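Local structure of NAD-dependent epimerase/dehydratase (Methylobacillus flagellatus KT, 3GPI) at residues N179-R184 / N246-N251; T110-Q115 / I151-G156. The protein is of unknown function but probably binds a nicotinamide dinucleotide on a Rossmann-type domain, as NAD-dependent epimerases and dehydratases do. All coordinates share one frame; numbering follows the deposited sequence.

In the fold
From the N terminus, the chain first builds the parallel strands 6-9, 29-33, 45-47, 66-69 and 103-109. Contact 2 (110-115 with 151-156) forms where the chain leaves strand 103-109: the loop there is met 36 residues later by strand 149-158, so that the excursion through strand 120-121 and helix 132-143 is closed. Contact 1 opens after contact 2 has closed, joining the start of strand 181-186 to strand 248-249, with helices 187-201 and 220-230 in between. The two loops therefore neither nest nor cross. They still touch: Lys-247 NZ lies 2.9 Å from Tyr-113 O, a probable hydrogen bond, and strands 149-158 and 181-186 are neighbours in the main sheet.

Contact 1: N179-R184 / N246-N251. With EDO (1,2-ethanediol), chain C; EDO (1,2-ethanediol), chain B.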
# COMPACT_ATOMS: atom_id res chain seq x y z
N ASN A 179 -10.60 -18.36 11.36
CA ASN A 179 -9.46 -17.69 11.99
C ASN A 179 -8.23 -17.69 11.08
O ASN A 179 -7.28 -18.43 11.31
CB ASN A 179 -9.19 -18.36 13.34
CG ASN A 179 -8.17 -17.64 14.16
OD1 ASN A 179 -7.90 -16.46 13.90
ND2 ASN A 179 -7.60 -18.30 15.15
N ALA A 180 -8.28 -16.84 10.06
CA ALA A 180 -7.25 -16.81 9.00
C ALA A 180 -6.08 -15.91 9.37
O ALA A 180 -6.22 -14.98 10.15
CB ALA A 180 -7.90 -16.33 7.74
N TRP A 181 -4.92 -16.19 8.79
CA TRP A 181 -3.78 -15.29 8.90
C TRP A 181 -4.08 -13.91 8.33
O TRP A 181 -4.79 -13.76 7.33
CB TRP A 181 -2.59 -15.88 8.15
CG TRP A 181 -2.05 -17.06 8.85
CD1 TRP A 181 -2.31 -18.39 8.56
CD2 TRP A 181 -1.20 -17.06 9.99
NE1 TRP A 181 -1.64 -19.19 9.44
CE2 TRP A 181 -0.94 -18.41 10.33
CE3 TRP A 181 -0.58 -16.04 10.74
CZ2 TRP A 181 -0.13 -18.78 11.42
CZ3 TRP A 181 0.25 -16.40 11.82
CH2 TRP A 181 0.46 -17.76 12.14
N THR A 182 -3.55 -12.89 9.01
CA THR A 182 -3.68 -11.51 8.53
C THR A 182 -2.30 -10.86 8.48
O THR A 182 -1.47 -11.06 9.40
CB THR A 182 -4.65 -10.68 9.43
OG1 THR A 182 -4.16 -10.61 10.79
CG2 THR A 182 -6.06 -11.28 9.43
N ASN A 183 -2.11 -10.06 7.44
CA ASN A 183 -0.84 -9.38 7.14
C ASN A 183 -1.17 -7.92 7.00
O ASN A 183 -2.19 -7.55 6.42
CB ASN A 183 -0.26 -9.89 5.85
CG ASN A 183 0.06 -11.38 5.89
OD1 ASN A 183 1.10 -11.79 6.38
ND2 ASN A 183 -0.87 -12.18 5.40
N ARG A 184 -0.29 -7.09 7.52
CA ARG A 184 -0.58 -5.62 7.53
C ARG A 184 0.65 -4.75 7.33
O ARG A 184 1.78 -5.18 7.55
CB ARG A 184 -1.23 -5.19 8.86
CG ARG A 184 -0.26 -5.28 10.06
CD ARG A 184 -0.89 -5.24 11.47
NE ARG A 184 -2.04 -6.12 11.42
CZ ARG A 184 -1.95 -7.43 11.26
NH1 ARG A 184 -0.80 -8.08 11.40
NH2 ARG A 184 -3.05 -8.09 10.99
N ASN A 246 -5.84 -17.98 4.38
CA ASN A 246 -4.98 -16.94 3.84
C ASN A 246 -3.52 -17.43 3.85
O ASN A 246 -3.29 -18.60 3.55
CB ASN A 246 -5.17 -15.61 4.57
CG ASN A 246 -4.66 -14.43 3.75
OD1 ASN A 246 -4.70 -14.43 2.50
ND2 ASN A 246 -4.15 -13.44 4.43
N LYS A 247 -2.53 -16.59 4.19
CA LYS A 247 -1.12 -17.00 4.15
C LYS A 247 -0.31 -16.06 4.99
O LYS A 247 -0.85 -15.06 5.45
CB LYS A 247 -0.57 -16.96 2.71
CG LYS A 247 -0.53 -15.55 2.12
CD LYS A 247 -1.71 -15.24 1.26
CE LYS A 247 -1.78 -13.71 1.09
NZ LYS A 247 -2.97 -13.31 0.34
N LYS A 248 0.96 -16.38 5.17
CA LYS A 248 1.87 -15.48 5.89
C LYS A 248 2.79 -14.90 4.86
O LYS A 248 3.28 -15.59 3.99
CB LYS A 248 2.69 -16.23 6.94
CG LYS A 248 1.81 -16.83 8.05
CD LYS A 248 2.61 -17.69 9.04
CE LYS A 248 3.04 -19.00 8.40
NZ LYS A 248 3.48 -20.03 9.41
N LEU A 249 3.03 -13.61 4.96
CA LEU A 249 3.90 -12.95 4.01
C LEU A 249 5.17 -12.45 4.67
O LEU A 249 5.15 -11.79 5.71
CB LEU A 249 3.13 -11.78 3.38
CG LEU A 249 1.90 -12.13 2.58
CD1 LEU A 249 0.97 -10.94 2.43
CD2 LEU A 249 2.32 -12.69 1.24
N SER A 250 6.31 -12.84 4.07
CA SER A 250 7.62 -12.44 4.54
C SER A 250 8.06 -11.09 3.98
O SER A 250 8.00 -10.86 2.79
CB SER A 250 8.66 -13.46 4.08
OG SER A 250 9.96 -13.02 4.44
N ASN A 251 8.55 -10.23 4.87
CA ASN A 251 9.14 -8.96 4.46
C ASN A 251 10.66 -8.98 4.45
O ASN A 251 11.29 -7.94 4.61
CB ASN A 251 8.64 -7.84 5.37
CG ASN A 251 9.14 -7.93 6.82
OD1 ASN A 251 9.84 -8.86 7.23
ND2 ASN A 251 8.78 -6.91 7.60
C1 EDO C . -4.05 -10.60 5.25
O1 EDO C . -4.66 -9.57 5.97
C2 EDO C . -3.26 -10.04 4.11
O2 EDO C . -2.84 -11.00 3.19
C1 EDO B . -5.29 -5.22 9.66
O1 EDO B . -4.50 -4.82 10.72
C2 EDO B . -4.90 -6.65 9.52
O2 EDO B . -6.05 -7.37 9.86
O HOH W 1 3.16 -10.00 7.04
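Two side-chain amides and one indole face carry the contact between 179-184 and 246-251. Asn-183 bonds the other backbone through both ends of its amide: its ND2 donates to Lys-247 O (2.9 Å, N-H...O angle 169°), with that oxygen close to the amide plane, while its OD1 accepts from Leu-249 N at 3.0 Å. The CD1 methyl of Leu-249 packs against the same amide, 3.6 Å from Asn-183 CG. In the reverse direction, Asn-246 ND2 donates to Trp-181 O at 3.0 Å from above the carbonyl plane. Lys-248 lays its aliphatic chain over one indole face of Trp-181; CD stands 3.6 Å from the centroid of the six-membered ring and 5° off its normal, a CH-pi contact. The indole NE1 is held by Glu-118. An alanine in place of Trp-181 would remove this face and the NE1 hydrogen bond to Glu-118, and would probably leave the Lys-248 methylenes less well packed.

Further partners surround these groups. One water donates to both Asn-183 OD1 and Leu-249 O, so two donors grip that amide oxygen. A 1,2-ethanediol, probably from the crystallisation liquor, occupies the site in the crystal, its O2 taking a bond from Asn-246 ND2 (3.0 Å) and a weak one from Asn-183 ND2. Asn-246 OD1 receives Lys-247 NZ on a lone pair at 3.0 Å, and that ammonium also bonds Tyr-113 O.

The touching parts run roughly alongside one another (28°), but all three hydrogen bonds between them involve an asparagine side chain, so the backbones do not pair as strands of one sheet. Asparagine amides thus join the start of strand 181-186, in the main sheet, to strand 248-249, which pairs instead with the parallel strand 120-121.

Contact 2: T110-Q115 / I151-G156; sequences TGVYGQ and ILRFSG
Arg-153 is the first residue of 151-156 to meet the loop at 110-115, and it contributes most to the contact. Its CG is anti to its own carbonyl carbon, and the chain then runs extended from CG to NE, carrying the guanidinium out to Val-112 and Tyr-113. CG2 of Val-112 sits over one guanidinium face, toward its rim, 3.6 Å from Arg-153 NE. At the edge, Arg-153 NH1 donates to Tyr-113 OH at 3.0 Å; the oxygen lies in the guanidinium plane, but the N-H...O angle of 134° makes the bond distinctly bent. Ring and guanidinium planes stand 82° apart, so the two groups meet nearly at right angles and do not stack. NH2 of Arg-153 forms a salt bridge with Glu-141, a second partner likely to favour the charged guanidinium. Nearer the backbone, the CG2 methyl of Thr-110 reaches to 3.3 Å from Arg-153 O and also lies against Arg-153 CB.

CB of Phe-154 points away from the loop, and the residue enters through its carbonyl. Its O accepts from Thr-110 N at 2.9 Å with an N-H...O angle of 165°, a nearly straight bond although the donor stands above the carbonyl plane.

Ser-155 follows, its CA 3.3 Å from Thr-110 OG1, while its own hydroxyl pairs with that of Thr-213.

On the facing side, Tyr-113 N bonds Thr-110 O and closes the 3-10 turn that presents Val-112, and Tyr-113 is the centre of an inverse gamma turn. All six touching residues are buried. Val-112 and Arg-153 also pack on helix 132-143, Thr-110 and Tyr-113 touch Ile-211 of strand 209-212, and Phe-154 reaches helix 187-201; in this Rossmann-type fold the contact thus joins the loop after strand 103-109 to that strand's parallel neighbour, 149-158.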
# COMPACT_ATOMS: atom_id res chain seq x y z
N THR A 110 -0.88 -7.63 -2.00
CA THR A 110 -0.62 -9.05 -1.72
C THR A 110 -1.84 -9.94 -1.99
O THR A 110 -1.69 -11.16 -1.91
CB THR A 110 -0.08 -9.27 -0.32
OG1 THR A 110 -1.00 -8.69 0.61
CG2 THR A 110 1.32 -8.59 -0.17
N GLY A 111 -2.99 -9.35 -2.31
CA GLY A 111 -4.18 -10.17 -2.65
C GLY A 111 -3.92 -10.94 -3.93
O GLY A 111 -4.66 -11.88 -4.22
N VAL A 112 -2.89 -10.60 -4.70
CA VAL A 112 -2.55 -11.39 -5.89
C VAL A 112 -2.14 -12.79 -5.51
O VAL A 112 -2.27 -13.71 -6.35
CB VAL A 112 -1.46 -10.74 -6.78
CG1 VAL A 112 -1.93 -9.37 -7.27
CG2 VAL A 112 -0.13 -10.60 -6.08
N TYR A 113 -1.69 -12.99 -4.28
CA TYR A 113 -1.40 -14.33 -3.77
C TYR A 113 -2.71 -14.92 -3.30
O TYR A 113 -3.07 -14.80 -2.12
CB TYR A 113 -0.41 -14.26 -2.59
CG TYR A 113 0.95 -13.75 -2.96
CD1 TYR A 113 1.88 -14.56 -3.60
CD2 TYR A 113 1.33 -12.45 -2.63
CE1 TYR A 113 3.14 -14.08 -3.92
CE2 TYR A 113 2.58 -11.97 -2.94
CZ TYR A 113 3.47 -12.78 -3.57
OH TYR A 113 4.73 -12.27 -3.88
N GLY A 114 -3.46 -15.54 -4.21
CA GLY A 114 -4.76 -16.08 -3.83
C GLY A 114 -4.61 -17.46 -3.19
O GLY A 114 -5.59 -17.98 -2.64
N GLN A 115 -3.44 -18.08 -3.28
CA GLN A 115 -3.23 -19.39 -2.67
C GLN A 115 -3.36 -19.28 -1.16
O GLN A 115 -2.95 -18.27 -0.57
CB GLN A 115 -1.88 -20.00 -3.03
CG GLN A 115 -0.65 -19.12 -2.71
CD GLN A 115 -0.17 -18.37 -3.94
OE1 GLN A 115 -0.83 -17.48 -4.48
NE2 GLN A 115 1.03 -18.73 -4.37
N ILE A 151 7.54 -2.84 -8.32
CA ILE A 151 6.19 -3.17 -7.89
C ILE A 151 6.25 -3.40 -6.37
O ILE A 151 7.11 -4.09 -5.84
CB ILE A 151 5.76 -4.45 -8.58
CG1 ILE A 151 5.57 -4.20 -10.08
CG2 ILE A 151 4.48 -5.01 -7.95
CD1 ILE A 151 5.57 -5.50 -10.84
N LEU A 152 5.30 -2.74 -5.69
CA LEU A 152 5.22 -2.82 -4.24
C LEU A 152 3.90 -3.51 -3.89
O LEU A 152 2.83 -2.87 -3.97
CB LEU A 152 5.23 -1.40 -3.66
CG LEU A 152 6.52 -0.65 -4.04
CD1 LEU A 152 6.34 0.82 -3.71
CD2 LEU A 152 7.74 -1.24 -3.38
N ARG A 153 3.96 -4.80 -3.53
CA ARG A 153 2.71 -5.49 -3.16
C ARG A 153 2.43 -5.26 -1.68
O ARG A 153 3.10 -5.83 -0.83
CB ARG A 153 2.85 -6.99 -3.43
CG ARG A 153 2.82 -7.29 -4.93
CD ARG A 153 2.99 -8.78 -5.22
NE ARG A 153 3.06 -9.00 -6.66
CZ ARG A 153 3.63 -10.07 -7.23
NH1 ARG A 153 4.17 -11.01 -6.49
NH2 ARG A 153 3.67 -10.14 -8.54
N PHE A 154 1.52 -4.30 -1.42
CA PHE A 154 1.20 -3.94 -0.04
C PHE A 154 0.23 -4.97 0.56
O PHE A 154 -0.71 -5.40 -0.14
CB PHE A 154 0.47 -2.59 -0.02
CG PHE A 154 1.36 -1.37 0.03
CD1 PHE A 154 1.07 -0.37 0.94
CD2 PHE A 154 2.44 -1.22 -0.82
CE1 PHE A 154 1.88 0.79 1.01
CE2 PHE A 154 3.27 -0.09 -0.73
CZ PHE A 154 2.99 0.93 0.16
N SER A 155 0.47 -5.36 1.81
CA SER A 155 -0.57 -6.09 2.55
C SER A 155 -1.66 -5.11 2.99
O SER A 155 -1.77 -4.02 2.44
CB SER A 155 0.08 -6.85 3.68
OG SER A 155 0.78 -6.03 4.58
N GLY A 156 -2.47 -5.49 3.97
CA GLY A 156 -3.56 -4.61 4.39
C GLY A 156 -3.09 -3.35 5.08
O GLY A 156 -2.44 -3.43 6.13